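Local coordinates for metallo-beta-lactamase family protein (Thermus thermophilus, PDB 2ZO4) that binds two zinc ions in a metallo-beta-lactamase fold and is probably a metal-dependent hydrolase, its substrate not being established, at residues Leu11-Pro16 against Arg43-Ala48; Lys64-Thr69 against Ala87-His92; Arg216-Leu221 against Glu246-His251; Thr267-Ser272 against Phe287-Thr292. All blocks are in the same frame, centred on the assembly; numbering follows the deposited sequence.

Contact 1: Leu11-Pro16 against Arg43-Ala48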
loop_
_atom_site.group_PDB
_atom_site.type_symbol
_atom_site.label_atom_id
_atom_site.label_comp_id
_atom_site.label_asym_id
_atom_site.label_seq_id
_atom_site.Cartn_x
_atom_site.Cartn_y
_atom_site.Cartn_z
ATOM N N LEU A 11 -6.867 8.364 -13.041
ATOM C CA LEU A 11 -5.653 8.439 -13.861
ATOM C C LEU A 11 -4.867 7.124 -13.789
ATOM O O LEU A 11 -4.034 6.947 -12.893
ATOM C CB LEU A 11 -4.764 9.610 -13.410
ATOM C CG LEU A 11 -5.013 11.025 -13.947
ATOM C CD1 LEU A 11 -6.379 11.563 -13.580
ATOM C CD2 LEU A 11 -3.936 11.983 -13.457
ATOM N N PRO A 12 -5.150 6.185 -14.714
ATOM C CA PRO A 12 -4.422 4.914 -14.767
ATOM C C PRO A 12 -3.011 5.082 -15.341
ATOM O O PRO A 12 -2.842 5.666 -16.408
ATOM C CB PRO A 12 -5.289 4.050 -15.699
ATOM C CG PRO A 12 -6.582 4.805 -15.872
ATOM C CD PRO A 12 -6.202 6.240 -15.740
ATOM N N VAL A 13 -2.012 4.576 -14.626
ATOM C CA VAL A 13 -0.610 4.750 -15.016
ATOM C C VAL A 13 0.112 3.399 -15.023
ATOM O O VAL A 13 -0.017 2.634 -14.068
ATOM C CB VAL A 13 0.114 5.762 -14.071
ATOM C CG1 VAL A 13 1.587 5.880 -14.409
ATOM C CG2 VAL A 13 -0.541 7.131 -14.140
ATOM N N PRO A 14 0.861 3.091 -16.108
ATOM C CA PRO A 14 1.609 1.827 -16.186
ATOM C C PRO A 14 2.761 1.751 -15.186
ATOM O O PRO A 14 3.464 2.735 -14.969
ATOM C CB PRO A 14 2.153 1.815 -17.624
ATOM C CG PRO A 14 1.369 2.869 -18.358
ATOM C CD PRO A 14 1.031 3.896 -17.331
ATOM N N ILE A 15 2.928 0.579 -14.578
ATOM C CA ILE A 15 3.990 0.336 -13.600
ATOM C C ILE A 15 4.726 -0.978 -13.906
ATOM O O ILE A 15 4.105 -1.952 -14.341
ATOM C CB ILE A 15 3.466 0.350 -12.129
ATOM C CG1 ILE A 15 2.326 -0.660 -11.926
ATOM C CG2 ILE A 15 3.042 1.757 -11.728
ATOM C CD1 ILE A 15 1.967 -0.921 -10.462
ATOM N N PRO A 16 6.055 -1.004 -13.689
ATOM C CA PRO A 16 6.853 -2.181 -14.039
ATOM C C PRO A 16 6.777 -3.303 -12.996
ATOM O O PRO A 16 7.790 -3.945 -12.703
ATOM C CB PRO A 16 8.272 -1.613 -14.125
ATOM C CG PRO A 16 8.284 -0.506 -13.132
ATOM C CD PRO A 16 6.889 0.077 -13.124
ATOM N N ARG A 43 10.088 6.268 -17.681
ATOM C CA ARG A 43 9.686 7.059 -18.842
ATOM C C ARG A 43 8.210 6.828 -19.187
ATOM O O ARG A 43 7.474 7.781 -19.474
ATOM C CB ARG A 43 10.586 6.749 -20.046
ATOM N N ALA A 44 7.784 5.569 -19.134
ATOM C CA ALA A 44 6.404 5.196 -19.439
ATOM C C ALA A 44 5.397 5.744 -18.423
ATOM O O ALA A 44 4.307 6.166 -18.800
ATOM C CB ALA A 44 6.275 3.684 -19.560
ATOM N N ALA A 45 5.760 5.730 -17.142
ATOM C CA ALA A 45 4.882 6.249 -16.091
ATOM C C ALA A 45 4.799 7.776 -16.108
ATOM O O ALA A 45 3.705 8.339 -16.045
ATOM C CB ALA A 45 5.318 5.743 -14.720
ATOM N N ARG A 46 5.954 8.437 -16.193
ATOM C CA ARG A 46 6.018 9.902 -16.301
ATOM C C ARG A 46 5.260 10.410 -17.522
ATOM O O ARG A 46 4.531 11.400 -17.440
ATOM C CB ARG A 46 7.468 10.384 -16.392
ATOM C CG ARG A 46 8.275 10.298 -15.109
ATOM C CD ARG A 46 9.726 10.656 -15.394
ATOM N NE ARG A 46 10.552 10.684 -14.186
ATOM C CZ ARG A 46 10.739 11.759 -13.423
ATOM N NH1 ARG A 46 10.155 12.912 -13.727
ATOM N NH2 ARG A 46 11.510 11.680 -12.349
ATOM N N GLY A 47 5.444 9.719 -18.647
ATOM C CA GLY A 47 4.828 10.088 -19.918
ATOM C C GLY A 47 3.320 9.988 -19.879
ATOM O O GLY A 47 2.623 10.901 -20.323
ATOM N N ALA A 48 2.823 8.878 -19.336
ATOM C CA ALA A 48 1.390 8.655 -19.166
ATOM C C ALA A 48 0.737 9.709 -18.268
ATOM O O ALA A 48 -0.352 10.205 -18.575
ATOM C CB ALA A 48 1.137 7.264 -18.617
#
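Val13 and Pro14, at the end of an edge strand, meet the first turns of helix 43-55 through Ala45 and Ala48. Val13 does so with one branch. Its CG1 stands anti to the backbone N (chi1 176°) and lies 3.7 Å from Ala45 CB, while the same methyl comes within 3.6 Å of Ala45 O, so that it rests against both the methyl and the backbone of that residue. Ala48 CB is more distant from Val13 CG1. The CB of Ala48 points at the strand and instead meets the ring of Pro14, whose CD is 3.6 Å away. The carbonyl of Pro14 also faces the helix, Pro14 O being 3.5 Å from Ala45 CB. The contact is therefore one of small surfaces: two alanine methyls let the helix come close, and the axes of strand 11-14 and helix 43-48 approach to 7.1 Å, running nearly antiparallel at 160°. Val13 and Ala45 are buried, whereas Pro14 and Ala44 lie on the exposed side. The side chain of Val13 is about 8 Å from that of Asp74, a ligand of one zinc ion. Within its sheet strand 8-14 pairs with strand 21-29 through backbone hydrogen bonds of Leu11 with Leu24 and Val13 with Val22, and Leu11 continues the packing onto Leu49 and His52 farther along helix 43-55.

Contact 2: Lys64-Thr69 against Ala87-His92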
loop_
_atom_site.group_PDB
_atom_site.type_symbol
_atom_site.label_atom_id
_atom_site.label_comp_id
_atom_site.label_asym_id
_atom_site.label_seq_id
_atom_site.Cartn_x
_atom_site.Cartn_y
_atom_site.Cartn_z
ATOM N N LYS A 64 -0.208 21.226 -6.904
ATOM C CA LYS A 64 0.370 21.872 -5.725
ATOM C C LYS A 64 0.190 21.088 -4.423
ATOM O O LYS A 64 0.832 21.402 -3.421
ATOM C CB LYS A 64 -0.168 23.302 -5.581
ATOM C CG LYS A 64 0.391 24.297 -6.611
ATOM C CD LYS A 64 1.858 24.630 -6.332
ATOM C CE LYS A 64 2.408 25.647 -7.332
ATOM N NZ LYS A 64 3.818 26.029 -7.001
ATOM N N THR A 65 -0.682 20.080 -4.437
ATOM C CA THR A 65 -0.895 19.226 -3.260
ATOM C C THR A 65 -0.783 17.756 -3.643
ATOM O O THR A 65 -1.389 17.312 -4.625
ATOM C CB THR A 65 -2.269 19.482 -2.581
ATOM O OG1 THR A 65 -2.398 20.868 -2.272
ATOM C CG2 THR A 65 -2.408 18.675 -1.279
ATOM N N ILE A 66 0.006 17.014 -2.871
ATOM C CA ILE A 66 0.138 15.577 -3.052
ATOM C C ILE A 66 -0.357 14.863 -1.800
ATOM O O ILE A 66 0.125 15.124 -0.693
ATOM C CB ILE A 66 1.603 15.155 -3.346
ATOM C CG1 ILE A 66 2.191 15.939 -4.534
ATOM C CG2 ILE A 66 1.701 13.637 -3.549
ATOM C CD1 ILE A 66 1.550 15.655 -5.891
ATOM N N LEU A 67 -1.325 13.968 -1.985
ATOM C CA LEU A 67 -1.820 13.127 -0.902
ATOM C C LEU A 67 -1.414 11.676 -1.155
ATOM O O LEU A 67 -1.863 11.066 -2.122
ATOM C CB LEU A 67 -3.346 13.257 -0.765
ATOM C CG LEU A 67 -3.919 14.673 -0.595
ATOM C CD1 LEU A 67 -5.433 14.647 -0.597
ATOM C CD2 LEU A 67 -3.400 15.345 0.678
ATOM N N LEU A 68 -0.561 11.133 -0.290
ATOM C CA LEU A 68 -0.067 9.763 -0.454
ATOM C C LEU A 68 -0.803 8.771 0.433
ATOM O O LEU A 68 -0.864 8.942 1.649
ATOM C CB LEU A 68 1.442 9.677 -0.174
ATOM C CG LEU A 68 2.394 10.479 -1.066
ATOM C CD1 LEU A 68 3.843 10.266 -0.630
ATOM C CD2 LEU A 68 2.219 10.132 -2.543
ATOM N N THR A 69 -1.347 7.725 -0.181
ATOM C CA THR A 69 -1.979 6.646 0.574
ATOM C C THR A 69 -0.936 5.852 1.355
ATOM O O THR A 69 -1.165 5.498 2.511
ATOM C CB THR A 69 -2.806 5.704 -0.331
ATOM O OG1 THR A 69 -1.956 5.118 -1.324
ATOM C CG2 THR A 69 -3.948 6.471 -1.009
ATOM N N ALA A 87 5.237 21.496 -4.919
ATOM C CA ALA A 87 4.083 20.807 -4.334
ATOM C C ALA A 87 4.286 20.454 -2.868
ATOM O O ALA A 87 5.404 20.178 -2.422
ATOM C CB ALA A 87 3.754 19.550 -5.129
ATOM N N ARG A 88 3.188 20.455 -2.122
ATOM C CA ARG A 88 3.199 20.035 -0.729
ATOM C C ARG A 88 2.786 18.570 -0.633
ATOM O O ARG A 88 1.722 18.189 -1.124
ATOM C CB ARG A 88 2.258 20.915 0.086
ATOM C CG ARG A 88 2.599 20.965 1.559
ATOM C CD ARG A 88 2.624 22.411 2.038
ATOM N NE ARG A 88 1.285 22.959 2.224
ATOM C CZ ARG A 88 1.008 24.259 2.301
ATOM N NH1 ARG A 88 -0.242 24.653 2.480
ATOM N NH2 ARG A 88 1.973 25.167 2.187
ATOM N N VAL A 89 3.636 17.757 -0.007
ATOM C CA VAL A 89 3.400 16.315 0.094
ATOM C C VAL A 89 2.886 15.915 1.481
ATOM O O VAL A 89 3.490 16.259 2.501
ATOM C CB VAL A 89 4.672 15.502 -0.266
ATOM C CG1 VAL A 89 4.404 14.001 -0.196
ATOM C CG2 VAL A 89 5.160 15.870 -1.652
ATOM N N PHE A 90 1.768 15.191 1.496
ATOM C CA PHE A 90 1.165 14.687 2.725
ATOM C C PHE A 90 1.267 13.163 2.794
ATOM O O PHE A 90 1.007 12.470 1.805
ATOM C CB PHE A 90 -0.303 15.114 2.817
ATOM C CG PHE A 90 -0.499 16.585 3.072
ATOM C CD1 PHE A 90 -0.569 17.072 4.372
ATOM C CD2 PHE A 90 -0.626 17.483 2.012
ATOM C CE1 PHE A 90 -0.760 18.430 4.619
ATOM C CE2 PHE A 90 -0.819 18.839 2.244
ATOM C CZ PHE A 90 -0.884 19.316 3.552
ATOM N N LEU A 91 1.634 12.660 3.973
ATOM C CA LEU A 91 1.900 11.240 4.198
ATOM C C LEU A 91 1.506 10.918 5.634
ATOM O O LEU A 91 1.827 11.694 6.535
ATOM C CB LEU A 91 3.400 10.978 4.031
ATOM C CG LEU A 91 4.023 9.756 3.344
ATOM C CD1 LEU A 91 5.350 9.440 4.023
ATOM C CD2 LEU A 91 3.137 8.518 3.308
ATOM N N HIS A 92 0.841 9.786 5.868
ATOM C CA HIS A 92 0.455 9.427 7.242
ATOM C C HIS A 92 1.661 9.245 8.160
ATOM O O HIS A 92 2.655 8.631 7.775
ATOM C CB HIS A 92 -0.432 8.184 7.297
ATOM C CG HIS A 92 -0.958 7.894 8.667
ATOM N ND1 HIS A 92 -0.270 7.126 9.582
ATOM C CD2 HIS A 92 -2.091 8.297 9.290
ATOM C CE1 HIS A 92 -0.960 7.062 10.706
ATOM N NE2 HIS A 92 -2.068 7.764 10.554
HETATM O O HOH W 1 -0.091 7.775 3.880
#
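Two adjacent parallel strands of the metallo-beta-lactamase core are joined here, Lys64-Leu68 lying alongside Ala87-Leu91. Four backbone hydrogen bonds link them. Lys64 O receives Arg88 N from well above its carbonyl plane, although the N-H itself points almost straight at the oxygen (174°). Ile66 bonds through both its N and its O to the residues flanking Val89, the parallel pattern: its N gives to Arg88 O at 2.7 Å and its O takes Phe90 N. Leu68 N closes the series on Phe90 O. A water accepts from His92 N at 3.0 Å and lies 2.6 Å from Leu68 O, to which it probably donates, bridging the strands beyond the last direct bond. The chain between the strands contains helices 73-76 and 79-84, making this a beta-alpha-beta crossover; it carries the zinc ligands His70, His72, Asp74 and His75, spaced as in the family's HxHxDH motif. On the face turned to helix 79-84, the Leu68 side chain crosses Val89 at a slant, with CD1 3.8 Å from Val89 CG1, and also meets Leu91 CG. Ile66 CB faces Val89 CG2 at 4.0 Å. The other face carries Phe90, whose CG is anti to its carbonyl carbon (chi1 -71°). Leu67 runs beside the ring in the same direction, with CD2 3.7 Å from Phe90 CD2, while Thr65 CG2 approaches Phe90 CE2 at 3.9 Å. Ile66 O lies at the ring edge, and Leu148 and Leu150 continue the packing round Phe90.

Contact 3: Arg216-Leu221 against Glu246-His251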
loop_
_atom_site.group_PDB
_atom_site.type_symbol
_atom_site.label_atom_id
_atom_site.label_comp_id
_atom_site.label_asym_id
_atom_site.label_seq_id
_atom_site.Cartn_x
_atom_site.Cartn_y
_atom_site.Cartn_z
ATOM N N ARG A 216 -8.278 -5.643 10.960
ATOM C CA ARG A 216 -8.988 -4.592 11.691
ATOM C C ARG A 216 -9.340 -3.421 10.766
ATOM O O ARG A 216 -10.384 -2.790 10.926
ATOM C CB ARG A 216 -8.171 -4.123 12.898
ATOM C CG ARG A 216 -8.859 -3.080 13.762
ATOM C CD ARG A 216 -8.830 -3.465 15.233
ATOM N NE ARG A 216 -10.019 -4.223 15.626
ATOM C CZ ARG A 216 -11.100 -3.695 16.204
ATOM N NH1 ARG A 216 -11.162 -2.394 16.469
ATOM N NH2 ARG A 216 -12.129 -4.473 16.518
ATOM N N SER A 217 -8.465 -3.145 9.800
ATOM C CA SER A 217 -8.701 -2.087 8.812
ATOM C C SER A 217 -9.877 -2.430 7.899
ATOM O O SER A 217 -10.696 -1.569 7.596
ATOM C CB SER A 217 -7.438 -1.813 7.993
ATOM O OG SER A 217 -6.417 -1.283 8.817
ATOM N N LEU A 218 -9.952 -3.693 7.480
ATOM C CA LEU A 218 -11.086 -4.202 6.702
ATOM C C LEU A 218 -12.402 -4.061 7.464
ATOM O O LEU A 218 -13.416 -3.691 6.875
ATOM C CB LEU A 218 -10.873 -5.669 6.312
ATOM C CG LEU A 218 -9.685 -6.086 5.441
ATOM C CD1 LEU A 218 -9.646 -7.602 5.321
ATOM C CD2 LEU A 218 -9.723 -5.429 4.061
ATOM N N ASP A 219 -12.378 -4.360 8.763
ATOM C CA ASP A 219 -13.534 -4.160 9.644
ATOM C C ASP A 219 -13.975 -2.701 9.647
ATOM O O ASP A 219 -15.163 -2.410 9.506
ATOM C CB ASP A 219 -13.203 -4.584 11.079
ATOM C CG ASP A 219 -13.373 -6.075 11.317
ATOM O OD1 ASP A 219 -14.374 -6.664 10.849
ATOM O OD2 ASP A 219 -12.501 -6.664 11.994
ATOM N N ARG A 220 -13.006 -1.796 9.808
ATOM C CA ARG A 220 -13.248 -0.352 9.833
ATOM C C ARG A 220 -13.907 0.111 8.533
ATOM O O ARG A 220 -14.910 0.822 8.566
ATOM C CB ARG A 220 -11.931 0.401 10.077
ATOM C CG ARG A 220 -12.076 1.834 10.586
ATOM C CD ARG A 220 -11.690 2.867 9.526
ATOM N NE ARG A 220 -11.743 4.234 10.051
ATOM C CZ ARG A 220 -10.710 4.895 10.575
ATOM N NH1 ARG A 220 -9.508 4.336 10.650
ATOM N NH2 ARG A 220 -10.881 6.135 11.024
ATOM N N LEU A 221 -13.354 -0.318 7.399
ATOM C CA LEU A 221 -13.910 0.007 6.082
ATOM C C LEU A 221 -15.278 -0.630 5.838
ATOM O O LEU A 221 -16.127 -0.030 5.183
ATOM C CB LEU A 221 -12.942 -0.386 4.959
ATOM C CG LEU A 221 -11.567 0.292 4.938
ATOM C CD1 LEU A 221 -10.747 -0.205 3.745
ATOM C CD2 LEU A 221 -11.685 1.818 4.932
ATOM N N GLU A 246 -15.363 -10.162 1.991
ATOM C CA GLU A 246 -14.719 -11.149 1.118
ATOM C C GLU A 246 -13.216 -11.292 1.393
ATOM O O GLU A 246 -12.679 -12.397 1.360
ATOM C CB GLU A 246 -14.952 -10.811 -0.359
ATOM C CG GLU A 246 -16.351 -11.156 -0.871
ATOM C CD GLU A 246 -16.651 -10.592 -2.256
ATOM O OE1 GLU A 246 -15.751 -10.003 -2.903
ATOM O OE2 GLU A 246 -17.808 -10.742 -2.705
ATOM N N LEU A 247 -12.548 -10.172 1.662
ATOM C CA LEU A 247 -11.106 -10.181 1.938
ATOM C C LEU A 247 -10.794 -10.744 3.319
ATOM O O LEU A 247 -9.743 -11.352 3.528
ATOM C CB LEU A 247 -10.510 -8.783 1.770
ATOM C CG LEU A 247 -10.358 -8.308 0.323
ATOM C CD1 LEU A 247 -10.011 -6.826 0.267
ATOM C CD2 LEU A 247 -9.314 -9.136 -0.408
ATOM N N LYS A 248 -11.719 -10.534 4.250
ATOM C CA LYS A 248 -11.685 -11.169 5.560
ATOM C C LYS A 248 -11.690 -12.688 5.391
ATOM O O LYS A 248 -10.817 -13.383 5.913
ATOM C CB LYS A 248 -12.919 -10.753 6.352
ATOM C CG LYS A 248 -12.634 -10.259 7.736
ATOM C CD LYS A 248 -12.230 -8.806 7.692
ATOM C CE LYS A 248 -12.465 -8.136 9.027
ATOM N NZ LYS A 248 -11.468 -8.509 10.078
ATOM N N ALA A 249 -12.676 -13.180 4.641
ATOM C CA ALA A 249 -12.858 -14.611 4.397
ATOM C C ALA A 249 -11.679 -15.205 3.630
ATOM O O ALA A 249 -11.246 -16.320 3.920
ATOM C CB ALA A 249 -14.171 -14.862 3.649
ATOM N N HIS A 250 -11.170 -14.445 2.664
ATOM C CA HIS A 250 -9.986 -14.814 1.887
ATOM C C HIS A 250 -8.787 -15.130 2.778
ATOM O O HIS A 250 -8.165 -16.179 2.642
ATOM C CB HIS A 250 -9.630 -13.694 0.898
ATOM C CG HIS A 250 -8.349 -13.923 0.158
ATOM N ND1 HIS A 250 -8.208 -14.903 -0.801
ATOM C CD2 HIS A 250 -7.147 -13.301 0.238
ATOM C CE1 HIS A 250 -6.976 -14.874 -1.280
ATOM N NE2 HIS A 250 -6.312 -13.911 -0.666
ATOM N N HIS A 251 -8.466 -14.216 3.691
ATOM C CA HIS A 251 -7.314 -14.404 4.566
ATOM C C HIS A 251 -7.528 -15.505 5.595
ATOM O O HIS A 251 -6.581 -16.192 5.969
ATOM C CB HIS A 251 -6.888 -13.086 5.209
ATOM C CG HIS A 251 -6.194 -12.169 4.252
ATOM N ND1 HIS A 251 -4.871 -12.331 3.898
ATOM C CD2 HIS A 251 -6.650 -11.114 3.538
ATOM C CE1 HIS A 251 -4.537 -11.400 3.022
ATOM N NE2 HIS A 251 -5.598 -10.648 2.789
#
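Leu218 and Lys248 form the close part of this antiparallel helix-helix packing, their side chains sliding past each other in opposite directions. The aliphatic part of the lysine supplies the surface: Lys248 CD lies 3.7 Å from Leu218 CB and equally near Leu218 CD1. Deeper in, Leu218 crosses Leu247 at about a right angle, with Leu218 CD1 3.8 Å from Leu247 CB and Leu218 CD2 at 4.1 Å from Leu247 CD1. Both leucines are buried. Toward the more exposed side the contact becomes polar, and its one cross-helix hydrogen bond is weak. Lys248 bends at chi2 (82°) and again at chi4 (74°), the second bend setting NZ beside the carboxylate of Asp219. Lys248 NZ and Asp219 OD2, 2.9 Å apart, make a salt bridge whose hydrogen bond is the weak one. The stronger partner of the ammonium group is Leu215 O, to which it donates a hydrogen bond, so one charge serves both the carboxylate and a backbone carbonyl of the same helix. The lysine thus has two roles, its methylene chain covering Leu218 and its tip reaching the partly exposed Asp219. The axes of helices 216-221 and 246-251 run at 159°, 9.9 Å apart at their closest. Leu247 also touches Leu192 and Ser197, and one turn on His251 packs on Leu211 and Leu215, which ties helix 240-261 along helix 210-222 of the metallo-beta-lactamase part.

Contact 4: Thr267-Ser272 against Phe287-Thr292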
loop_
_atom_site.group_PDB
_atom_site.type_symbol
_atom_site.label_atom_id
_atom_site.label_comp_id
_atom_site.label_asym_id
_atom_site.label_seq_id
_atom_site.Cartn_x
_atom_site.Cartn_y
_atom_site.Cartn_z
ATOM N N THR A 267 10.269 -23.695 6.336
ATOM C CA THR A 267 10.688 -22.297 6.340
ATOM C C THR A 267 9.664 -21.449 5.592
ATOM O O THR A 267 8.917 -21.965 4.761
ATOM C CB THR A 267 12.056 -22.112 5.657
ATOM O OG1 THR A 267 11.905 -22.288 4.242
ATOM C CG2 THR A 267 13.078 -23.117 6.193
ATOM N N ALA A 268 9.648 -20.147 5.873
ATOM C CA ALA A 268 8.749 -19.216 5.187
ATOM C C ALA A 268 8.974 -19.182 3.669
ATOM O O ALA A 268 8.031 -18.982 2.903
ATOM C CB ALA A 268 8.873 -17.826 5.778
ATOM N N TRP A 269 10.216 -19.380 3.237
ATOM C CA TRP A 269 10.522 -19.390 1.809
ATOM C C TRP A 269 9.852 -20.552 1.074
ATOM O O TRP A 269 9.183 -20.336 0.063
ATOM C CB TRP A 269 12.029 -19.393 1.551
ATOM C CG TRP A 269 12.357 -19.606 0.101
ATOM C CD1 TRP A 269 12.818 -20.754 -0.476
ATOM C CD2 TRP A 269 12.219 -18.650 -0.960
ATOM N NE1 TRP A 269 12.985 -20.572 -1.830
ATOM C CE2 TRP A 269 12.623 -19.291 -2.154
ATOM C CE3 TRP A 269 11.795 -17.314 -1.017
ATOM C CZ2 TRP A 269 12.627 -18.640 -3.392
ATOM C CZ3 TRP A 269 11.793 -16.668 -2.251
ATOM C CH2 TRP A 269 12.209 -17.335 -3.422
ATOM N N GLU A 270 10.029 -21.773 1.575
ATOM C CA GLU A 270 9.435 -22.947 0.929
ATOM C C GLU A 270 7.907 -22.934 1.002
ATOM O O GLU A 270 7.231 -23.359 0.061
ATOM C CB GLU A 270 10.020 -24.257 1.481
ATOM C CG GLU A 270 9.590 -24.649 2.886
ATOM C CD GLU A 270 10.167 -25.986 3.314
ATOM O OE1 GLU A 270 11.030 -25.996 4.217
ATOM O OE2 GLU A 270 9.764 -27.027 2.737
ATOM N N LEU A 271 7.376 -22.429 2.114
ATOM C CA LEU A 271 5.931 -22.273 2.292
ATOM C C LEU A 271 5.320 -21.293 1.288
ATOM O O LEU A 271 4.219 -21.522 0.782
ATOM C CB LEU A 271 5.614 -21.828 3.725
ATOM C CG LEU A 271 5.783 -22.884 4.818
ATOM C CD1 LEU A 271 5.777 -22.224 6.188
ATOM C CD2 LEU A 271 4.694 -23.955 4.720
ATOM N N SER A 272 6.049 -20.213 1.006
ATOM C CA SER A 272 5.589 -19.160 0.096
ATOM C C SER A 272 5.382 -19.637 -1.349
ATOM O O SER A 272 4.648 -19.007 -2.112
ATOM C CB SER A 272 6.545 -17.960 0.129
ATOM O OG SER A 272 7.806 -18.278 -0.428
ATOM N N PHE A 287 7.178 -10.579 -2.622
ATOM C CA PHE A 287 5.885 -10.263 -2.014
ATOM C C PHE A 287 5.207 -11.508 -1.443
ATOM O O PHE A 287 4.599 -11.448 -0.377
ATOM C CB PHE A 287 4.965 -9.566 -3.021
ATOM C CG PHE A 287 5.546 -8.303 -3.597
ATOM C CD1 PHE A 287 5.861 -8.223 -4.951
ATOM C CD2 PHE A 287 5.795 -7.199 -2.782
ATOM C CE1 PHE A 287 6.408 -7.056 -5.489
ATOM C CE2 PHE A 287 6.344 -6.029 -3.309
ATOM C CZ PHE A 287 6.649 -5.957 -4.666
ATOM N N ALA A 288 5.317 -12.626 -2.160
ATOM C CA ALA A 288 4.823 -13.915 -1.675
ATOM C C ALA A 288 5.497 -14.305 -0.350
ATOM O O ALA A 288 4.822 -14.735 0.584
ATOM C CB ALA A 288 5.025 -15.001 -2.733
ATOM N N PHE A 289 6.818 -14.129 -0.273
ATOM C CA PHE A 289 7.577 -14.373 0.956
ATOM C C PHE A 289 7.095 -13.529 2.141
ATOM O O PHE A 289 6.856 -14.061 3.225
ATOM C CB PHE A 289 9.074 -14.135 0.730
ATOM C CG PHE A 289 9.898 -14.136 2.001
ATOM C CD1 PHE A 289 10.418 -15.321 2.507
ATOM C CD2 PHE A 289 10.154 -12.951 2.686
ATOM C CE1 PHE A 289 11.183 -15.326 3.674
ATOM C CE2 PHE A 289 10.907 -12.946 3.859
ATOM C CZ PHE A 289 11.425 -14.138 4.350
ATOM N N ALA A 290 6.980 -12.219 1.929
ATOM C CA ALA A 290 6.589 -11.288 2.989
ATOM C C ALA A 290 5.156 -11.514 3.469
ATOM O O ALA A 290 4.880 -11.385 4.662
ATOM C CB ALA A 290 6.792 -9.846 2.543
ATOM N N GLU A 291 4.263 -11.850 2.536
ATOM C CA GLU A 291 2.873 -12.204 2.847
ATOM C C GLU A 291 2.797 -13.484 3.671
ATOM O O GLU A 291 2.060 -13.555 4.657
ATOM C CB GLU A 291 2.052 -12.377 1.563
ATOM C CG GLU A 291 1.162 -11.188 1.193
ATOM C CD GLU A 291 -0.340 -11.486 1.267
ATOM O OE1 GLU A 291 -0.735 -12.549 1.796
ATOM O OE2 GLU A 291 -1.131 -10.650 0.788
ATOM N N THR A 292 3.558 -14.492 3.249
ATOM C CA THR A 292 3.626 -15.775 3.950
ATOM C C THR A 292 4.164 -15.596 5.373
ATOM O O THR A 292 3.645 -16.195 6.314
ATOM C CB THR A 292 4.477 -16.800 3.169
ATOM O OG1 THR A 292 3.969 -16.915 1.833
ATOM C CG2 THR A 292 4.440 -18.170 3.838
#
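Phe289 CG stands anti to its backbone N (chi1 170°), carrying the ring toward the start of helix 268-275, and Thr292 CG2 is likewise anti to its backbone N, with OG1 anti to the carbonyl carbon (chi1 -54°), and both face the same helix. The phenyl ring meets two consecutive residues. Its CE1 lies 4.0 Å from Ala268 CB, while Phe289 CD1 sits at the edge of the Trp269 indole, near the indole plane and 4.3 Å from Trp269 CE3. One turn farther along helix 286-301, Thr292 CG2 touches Leu271 CB at 3.8 Å and approaches Ala268 O. Its hydroxyl faces Ser272, with Thr292 OG1 3.3 Å from Ser272 CB. Both helices lie in the C-terminal domain, assigned by sequence to a helix-turn-helix clan, and their short axes cross at 112° with a closest approach of 8.5 Å. The two hydroxyls at this crossing bond within their own helices: Ser272 OG donates to Trp269 O at 2.5 Å, and Thr292 OG1 gives its proton to Ala288 O at 2.7 Å. Ala288 O also accepts Thr292 N, the two donors arriving from opposite faces of its carbonyl plane. Polar groups within a buried contact are thereby satisfied locally, and their carbon atoms can pack across it. At the start of the first helix Thr267 and Glu270 form a capping box, Thr267 N donating to Glu270 OE1 while Glu270 N makes a weak bond to Thr267 OG1. Glu270 also forms a salt bridge to Arg313, and Phe117 meets the Phe289 ring.

How the contacts relate
The four contacts follow one another along the chain, each closing before the next opens. Contacts 1 and 2 reach the same six-stranded sheet, their centres about 19 Å apart; helix 43-55 of contact 1 is followed directly by strand 65-68 of contact 2. Contact 3 lies across the chain's centre from contact 1, with centres about 30 Å apart, and pairs helix 210-222 with helix 240-261. Contacts 3 and 4 touch where His251 packs against Glu291. Helix 240-261, which packs on helix 210-222 and leads on to helix 268-275 of contact 4, appears to connect the zinc-binding metallo-beta-lactamase part with the C-terminal helical domain. Contacts 2 and 4 are about 32 Å apart between centres.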